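Local coordinates for protein Tp0751 (Treponema pallidum, PDB 5JK2) that mediates adhesion of the syphilis spirochaete to host extracellular matrix components and takes part in its interactions with host cells, using a non-canonical lipocalin fold, at residues A[34-37]-A[38-42]; A[121-124]-A[125-129]; A[142-145]-A[146-150]. The protein carries 1 engineered substitution. All coordinates share one frame; numbering follows the deposited sequence.

Interaction 1: residues A[34-37]-A[38-42]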
loop_
_atom_site.group_PDB
_atom_site.type_symbol
_atom_site.label_atom_id
_atom_site.label_comp_id
_atom_site.label_asym_id
_atom_site.label_seq_id
_atom_site.Cartn_x
_atom_site.Cartn_y
_atom_site.Cartn_z
ATOM N N LEU A 34 9.335 7.289 13.016
ATOM C CA LEU A 34 9.683 6.517 11.830
ATOM C C LEU A 34 9.460 7.352 10.573
ATOM O O LEU A 34 10.252 7.305 9.630
ATOM C CB LEU A 34 8.845 5.237 11.780
ATOM C CG LEU A 34 9.311 4.059 10.925
ATOM C CD1 LEU A 34 10.644 3.526 11.428
ATOM C CD2 LEU A 34 8.246 2.972 10.943
ATOM N N TRP A 35 8.371 8.113 10.576
ATOM C CA TRP A 35 8.026 8.996 9.467
ATOM C C TRP A 35 9.101 10.050 9.243
ATOM O O TRP A 35 9.517 10.296 8.111
ATOM C CB TRP A 35 6.675 9.666 9.729
ATOM C CG TRP A 35 6.393 10.852 8.855
ATOM C CD1 TRP A 35 6.355 12.161 9.237
ATOM C CD2 TRP A 35 6.106 10.835 7.451
ATOM N NE1 TRP A 35 6.062 12.960 8.159
ATOM C CE2 TRP A 35 5.906 12.170 7.051
ATOM C CE3 TRP A 35 6.000 9.821 6.495
ATOM C CZ2 TRP A 35 5.606 12.517 5.735
ATOM C CZ3 TRP A 35 5.702 10.169 5.190
ATOM C CH2 TRP A 35 5.508 11.505 4.822
ATOM N N ASN A 36 9.550 10.664 10.332
ATOM C CA ASN A 36 10.570 11.701 10.264
ATOM C C ASN A 36 11.862 11.187 9.642
ATOM O O ASN A 36 12.549 11.921 8.930
ATOM C CB ASN A 36 10.852 12.254 11.661
ATOM C CG ASN A 36 11.713 13.503 11.631
ATOM O OD1 ASN A 36 11.201 14.623 11.635
ATOM N ND2 ASN A 36 13.027 13.317 11.601
ATOM N N ARG A 37 12.187 9.925 9.905
ATOM C CA ARG A 37 13.399 9.323 9.359
ATOM C C ARG A 37 13.276 9.095 7.854
ATOM O O ARG A 37 14.270 8.844 7.172
ATOM C CB ARG A 37 13.711 8.000 10.068
ATOM C CG ARG A 37 13.924 8.146 11.569
ATOM C CD ARG A 37 14.949 7.156 12.115
ATOM N NE ARG A 37 14.450 5.784 12.155
ATOM C CZ ARG A 37 13.633 5.310 13.091
ATOM N NH1 ARG A 37 13.198 6.097 14.066
ATOM N NH2 ARG A 37 13.239 4.046 13.046
ATOM N N ALA A 38 12.053 9.192 7.342
ATOM C CA ALA A 38 11.785 8.960 5.928
ATOM C C ALA A 38 11.527 10.269 5.186
ATOM O O ALA A 38 11.720 10.346 3.973
ATOM C CB ALA A 38 10.602 8.023 5.768
ATOM N N THR A 39 11.087 11.291 5.917
ATOM C CA THR A 39 10.812 12.599 5.326
ATOM C C THR A 39 12.021 13.142 4.580
ATOM O O THR A 39 12.029 13.194 3.350
ATOM C CB THR A 39 10.396 13.627 6.391
ATOM O OG1 THR A 39 11.311 13.580 7.493
ATOM C CG2 THR A 39 8.988 13.347 6.886
ATOM N N HIS A 40 13.039 13.548 5.333
ATOM C CA HIS A 40 14.273 14.059 4.748
ATOM C C HIS A 40 15.392 13.038 4.906
ATOM O O HIS A 40 16.341 13.019 4.121
ATOM C CB HIS A 40 14.672 15.387 5.397
ATOM C CG HIS A 40 14.987 15.278 6.857
ATOM N ND1 HIS A 40 16.049 14.544 7.338
ATOM C CD2 HIS A 40 14.378 15.811 7.943
ATOM C CE1 HIS A 40 16.080 14.626 8.656
ATOM N NE2 HIS A 40 15.077 15.391 9.048
ATOM N N GLY A 41 15.274 12.195 5.928
ATOM C CA GLY A 41 16.295 11.209 6.229
ATOM C C GLY A 41 16.542 10.260 5.076
ATOM O O GLY A 41 17.679 9.852 4.835
ATOM N N GLU A 42 15.475 9.921 4.356
ATOM C CA GLU A 42 15.563 9.009 3.222
ATOM C C GLU A 42 16.203 7.685 3.658
ATOM O O GLU A 42 16.923 7.038 2.896
ATOM C CB GLU A 42 16.344 9.668 2.073
ATOM C CG GLU A 42 15.490 10.044 0.861
ATOM C CD GLU A 42 15.565 9.019 -0.265
ATOM O OE1 GLU A 42 16.687 8.723 -0.732
ATOM O OE2 GLU A 42 14.502 8.513 -0.685
#
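The indole of Trp35 carries the methyl of Thr39 on one face: CG2 of Thr39 sits 3.5 Å from the centroid of the five-membered ring of Trp35, a CH-pi contact displaced toward the NE1 and CE2 rim. In the next residue, the His40 ring has the backbone oxygen of Asn36 over the centre of one face, while the Asn36 amide stands almost perpendicular to that ring, its ND2 3.9 Å from His40 NE2. Thr39 and Trp35 cross at about a right angle, and CG2 is the one atom of Thr39 that meets the indole. The other branch of Thr39 turns back on the helix. With OG1 placed between the backbone N and the carbonyl carbon (chi1 48°), the hydroxyl donates to the carbonyl of Asn36, Thr39 OG1 to Asn36 O being 2.5 Å. One torsion thus serves both branches.

The backbone is tightening here as the helix runs out. Trp35 O accepts from two amides, Ala38 N and Thr39 N, each at 2.9 Å; the first approaches from above the carbonyl plane, the second almost in line with the C=O bond. Beyond them, Glu42 adopts positive phi, and Arg37 NE bonds to Gln43 OE1. This is the C-terminal end of helix 26-39, at the protein surface, where Trp35 packs on Leu49 and on the turn of the 115-122/127-135 hairpin.

Interaction 2: residues A[121-124]-A[125-129]. Engineered in segment 125-129: Ala126 (natural residue Glu).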
loop_
_atom_site.group_PDB
_atom_site.type_symbol
_atom_site.label_atom_id
_atom_site.label_comp_id
_atom_site.label_asym_id
_atom_site.label_seq_id
_atom_site.Cartn_x
_atom_site.Cartn_y
_atom_site.Cartn_z
ATOM N N THR A 121 1.510 6.842 -2.505
ATOM C CA THR A 121 2.074 8.150 -2.194
ATOM C C THR A 121 1.635 8.595 -0.807
ATOM O O THR A 121 0.454 8.842 -0.566
ATOM C CB THR A 121 1.650 9.210 -3.227
ATOM O OG1 THR A 121 1.983 8.759 -4.545
ATOM C CG2 THR A 121 2.346 10.539 -2.958
ATOM N N PHE A 122 2.599 8.687 0.103
ATOM C CA PHE A 122 2.333 9.118 1.468
ATOM C C PHE A 122 2.022 10.604 1.554
ATOM O O PHE A 122 2.651 11.422 0.885
ATOM C CB PHE A 122 3.530 8.812 2.364
ATOM C CG PHE A 122 3.554 7.411 2.896
ATOM C CD1 PHE A 122 4.134 6.388 2.170
ATOM C CD2 PHE A 122 3.016 7.125 4.137
ATOM C CE1 PHE A 122 4.165 5.103 2.671
ATOM C CE2 PHE A 122 3.044 5.847 4.639
ATOM C CZ PHE A 122 3.620 4.834 3.907
ATOM N N GLU A 123 1.046 10.937 2.393
ATOM C CA GLU A 123 0.723 12.323 2.705
ATOM C C GLU A 123 1.079 12.567 4.164
ATOM O O GLU A 123 1.510 13.653 4.546
ATOM C CB GLU A 123 -0.757 12.619 2.448
ATOM C CG GLU A 123 -1.312 11.984 1.175
ATOM C CD GLU A 123 -2.768 12.332 0.935
ATOM O OE1 GLU A 123 -3.397 11.703 0.058
ATOM O OE2 GLU A 123 -3.285 13.237 1.625
ATOM N N SER A 124 0.893 11.529 4.972
ATOM C CA SER A 124 1.247 11.562 6.382
ATOM C C SER A 124 1.598 10.150 6.808
ATOM O O SER A 124 1.543 9.226 6.001
ATOM C CB SER A 124 0.100 12.108 7.230
ATOM O OG SER A 124 -0.442 13.285 6.658
ATOM N N HIS A 125 1.945 9.976 8.075
ATOM C CA HIS A 125 2.355 8.665 8.554
ATOM C C HIS A 125 1.185 7.680 8.521
ATOM O O HIS A 125 1.392 6.468 8.470
ATOM C CB HIS A 125 2.932 8.765 9.970
ATOM C CG HIS A 125 1.897 8.778 11.051
ATOM N ND1 HIS A 125 1.353 7.623 11.572
ATOM C CD2 HIS A 125 1.312 9.802 11.715
ATOM C CE1 HIS A 125 0.474 7.937 12.509
ATOM N NE2 HIS A 125 0.431 9.253 12.615
ATOM N N ALA A 126 -0.039 8.205 8.537
ATOM C CA ALA A 126 -1.236 7.366 8.524
ATOM C C ALA A 126 -2.213 7.815 7.445
ATOM O O ALA A 126 -3.418 7.575 7.545
ATOM C CB ALA A 126 -1.909 7.390 9.879
ATOM N N VAL A 127 -1.681 8.468 6.417
ATOM C CA VAL A 127 -2.480 8.941 5.294
ATOM C C VAL A 127 -1.693 8.783 3.999
ATOM O O VAL A 127 -0.601 9.332 3.858
ATOM C CB VAL A 127 -2.892 10.416 5.471
ATOM C CG1 VAL A 127 -3.741 10.878 4.297
ATOM C CG2 VAL A 127 -3.642 10.612 6.783
ATOM N N ILE A 128 -2.256 8.025 3.062
ATOM C CA ILE A 128 -1.621 7.783 1.771
ATOM C C ILE A 128 -2.596 8.057 0.632
ATOM O O ILE A 128 -3.769 8.354 0.862
ATOM C CB ILE A 128 -1.107 6.327 1.650
ATOM C CG1 ILE A 128 -2.269 5.330 1.761
ATOM C CG2 ILE A 128 -0.070 6.040 2.718
ATOM C CD1 ILE A 128 -1.930 3.924 1.315
ATOM N N HIS A 129 -2.102 7.947 -0.597
ATOM C CA HIS A 129 -2.961 7.955 -1.772
ATOM C C HIS A 129 -2.461 6.892 -2.742
ATOM O O HIS A 129 -1.281 6.869 -3.094
ATOM C CB HIS A 129 -2.985 9.328 -2.445
ATOM C CG HIS A 129 -4.113 9.497 -3.415
ATOM N ND1 HIS A 129 -5.210 10.291 -3.154
ATOM C CD2 HIS A 129 -4.324 8.954 -4.638
ATOM C CE1 HIS A 129 -6.042 10.239 -4.180
ATOM N NE2 HIS A 129 -5.529 9.433 -5.093
#
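Ile128 lays its CG2 methyl over one face of the Phe122 ring, 3.7 Å from the centroid and 18° off the normal, which makes a CH-pi contact between the members of a non-hydrogen-bonded antiparallel pair. The methyl stands anti to the carbonyl carbon of Ile128 while CG1 takes the position between N and C (chi1 61°), leaving CG2 as the branch that meets the ring. At the ring's edge, in its plane, lies Ser124 O.

Van der Waals contacts gather round Val127, whose side chain is on the sheet face shared with Thr121, Ser124 and His129. Glu123, at the corner of the chain, reaches it from beside the strand, its extended chain running obliquely past with OE2 3.6 Å from Val127 CG1. Glu123 OE1 lies at the edge of the His129 imidazole, carboxylate and ring being nearly coplanar. Ser124 CB and Val127 CB pack at 3.9 Å.

Backbone hydrogen bonds fix the register. Thr121 and His129 exchange two, Thr121 N to His129 O at 2.9 Å and His129 N to Thr121 O at 2.7 Å. Val127 O then receives both Glu123 N (2.7 Å) and Ser124 N (2.9 Å), the second in the carbonyl plane on a lone pair; two residues facing one define a classic beta bulge. A weak bond from Val127 N to Ser124 O closes the type I turn, whose residue Ala126 is an engineered replacement for Glu.

This bulged turn links strands 115-122 and 127-135 into a barrel hairpin. Strand 149-153 flanks it, Tyr151 beside Ile128; helix 26-39 packs against it, Trp35 touching Phe122 and Ile32 touching His125.

Interaction 3: residues A[142-145]-A[146-150]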
loop_
_atom_site.group_PDB
_atom_site.type_symbol
_atom_site.label_atom_id
_atom_site.label_comp_id
_atom_site.label_asym_id
_atom_site.label_seq_id
_atom_site.Cartn_x
_atom_site.Cartn_y
_atom_site.Cartn_z
ATOM N N GLY A 142 -4.235 0.241 -17.935
ATOM C CA GLY A 142 -4.316 1.169 -16.815
ATOM C C GLY A 142 -5.395 2.235 -16.891
ATOM O O GLY A 142 -5.097 3.427 -16.997
ATOM N N SER A 143 -6.658 1.811 -16.856
ATOM C CA SER A 143 -7.761 2.735 -16.571
ATOM C C SER A 143 -7.839 2.944 -15.043
ATOM O O SER A 143 -7.022 2.393 -14.302
ATOM C CB SER A 143 -9.104 2.227 -17.136
ATOM O OG SER A 143 -9.497 0.970 -16.622
ATOM N N THR A 144 -8.785 3.762 -14.578
ATOM C CA THR A 144 -8.991 3.967 -13.139
ATOM C C THR A 144 -9.381 2.656 -12.467
ATOM O O THR A 144 -10.120 1.854 -13.041
ATOM C CB THR A 144 -10.089 5.018 -12.842
ATOM O OG1 THR A 144 -10.112 5.307 -11.438
ATOM C CG2 THR A 144 -11.460 4.505 -13.268
ATOM N N SER A 145 -8.897 2.453 -11.246
ATOM C CA SER A 145 -9.152 1.220 -10.509
ATOM C C SER A 145 -10.112 1.459 -9.355
ATOM O O SER A 145 -10.311 2.594 -8.927
ATOM C CB SER A 145 -7.839 0.637 -9.985
ATOM O OG SER A 145 -8.069 -0.518 -9.200
ATOM N N MET A 146 -10.710 0.381 -8.860
ATOM C CA MET A 146 -11.578 0.459 -7.693
ATOM C C MET A 146 -10.752 0.723 -6.441
ATOM O O MET A 146 -11.271 1.163 -5.417
ATOM C CB MET A 146 -12.383 -0.832 -7.529
ATOM C CG MET A 146 -11.536 -2.062 -7.232
ATOM S SD MET A 146 -12.487 -3.592 -7.185
ATOM C CE MET A 146 -13.736 -3.186 -5.982
ATOM N N TRP A 147 -9.454 0.450 -6.541
ATOM C CA TRP A 147 -8.538 0.608 -5.421
ATOM C C TRP A 147 -7.945 2.013 -5.369
ATOM O O TRP A 147 -7.419 2.430 -4.338
ATOM C CB TRP A 147 -7.419 -0.431 -5.512
ATOM C CG TRP A 147 -7.929 -1.825 -5.714
ATOM C CD1 TRP A 147 -7.797 -2.593 -6.832
ATOM C CD2 TRP A 147 -8.671 -2.611 -4.775
ATOM N NE1 TRP A 147 -8.402 -3.811 -6.645
ATOM C CE2 TRP A 147 -8.947 -3.846 -5.389
ATOM C CE3 TRP A 147 -9.125 -2.389 -3.473
ATOM C CZ2 TRP A 147 -9.658 -4.854 -4.748
ATOM C CZ3 TRP A 147 -9.828 -3.394 -2.838
ATOM C CH2 TRP A 147 -10.087 -4.609 -3.474
ATOM N N ASP A 148 -8.028 2.737 -6.482
ATOM C CA ASP A 148 -7.564 4.120 -6.532
ATOM C C ASP A 148 -8.297 4.974 -5.512
ATOM O O ASP A 148 -9.517 4.887 -5.381
ATOM C CB ASP A 148 -7.761 4.712 -7.928
ATOM C CG ASP A 148 -6.698 4.268 -8.909
ATOM O OD1 ASP A 148 -6.046 3.237 -8.657
ATOM O OD2 ASP A 148 -6.519 4.956 -9.936
ATOM N N GLY A 149 -7.547 5.799 -4.791
ATOM C CA GLY A 149 -8.132 6.722 -3.838
ATOM C C GLY A 149 -7.262 6.942 -2.620
ATOM O O GLY A 149 -6.143 6.434 -2.537
ATOM N N GLN A 150 -7.787 7.707 -1.670
ATOM C CA GLN A 150 -7.075 8.009 -0.441
ATOM C C GLN A 150 -7.346 6.922 0.592
ATOM O O GLN A 150 -8.463 6.418 0.686
ATOM C CB GLN A 150 -7.502 9.375 0.097
ATOM C CG GLN A 150 -6.650 9.888 1.239
ATOM C CD GLN A 150 -7.261 11.091 1.925
ATOM O OE1 GLN A 150 -8.434 11.405 1.731
ATOM N NE2 GLN A 150 -6.464 11.773 2.733
#
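Ser145 is gripped by the residues that follow it, through its hydroxyl and its carbonyl. Ser145 OG accepts the amide of Trp147 at 3.2 Å along a nearly straight bond (173° at the hydrogen). The hydroxyl reaches this N-H because OG stands anti to the backbone N (chi1 177°), swung forward beside the carbonyl carbon. There it also lies 3.2 Å from Trp147 CD1, approaching the indole obliquely. The carbonyl makes a weaker link, Asp148 N to Ser145 O at 3.3 Å, bent to 141°.

Asp148 turns its side chain back toward Ser145 and sets its carboxylate alongside: OD1 of Asp148 is 3.4 Å from Ser145 CB, and its OD2 lies 3.9 Å from Thr144 OG1. Just before Trp147, Met146 puts its CG over one face of the indole, toward the rim.

The second shell fixes these groups. OD1 of Asp148 accepts a hydrogen bond from the backbone of Ala132, and OD2 makes a long, weak ion pair with Arg131, tying the turn to strand 127-135. Trp147 is buried, meets Phe81 edge-to-face and packs on Ala132 and Pro68, while its carbonyl bonds to the Tyr151 hydroxyl.

A serine hydroxyl taking the N-H two residues ahead is an ST turn; here it shapes the connection that leads the chain into strand 149-153, the last strand of the lipocalin-like barrel.

Overall arrangement
The three contacts come in series along the chain and all belong to the one calycin-type barrel domain. Interaction 1 is the C-terminal end of helix 26-39, which packs against the hairpin; interaction 2 forms the turn between strands 115-122 and 127-135; interaction 3 leads into strand 149-153, the neighbour of 127-135 in the sheet. Centres of interactions 1 and 2 are 13 Å apart. Interactions 2 and 3, 16 Å apart between centres, meet where Gln150 lies against Val127. Interactions 1 and 3 do not touch; their centres are 27 Å apart, on opposite sides of the chain's centre. Interaction 2 touches both, so the hairpin stands between the helix and strand 149-153.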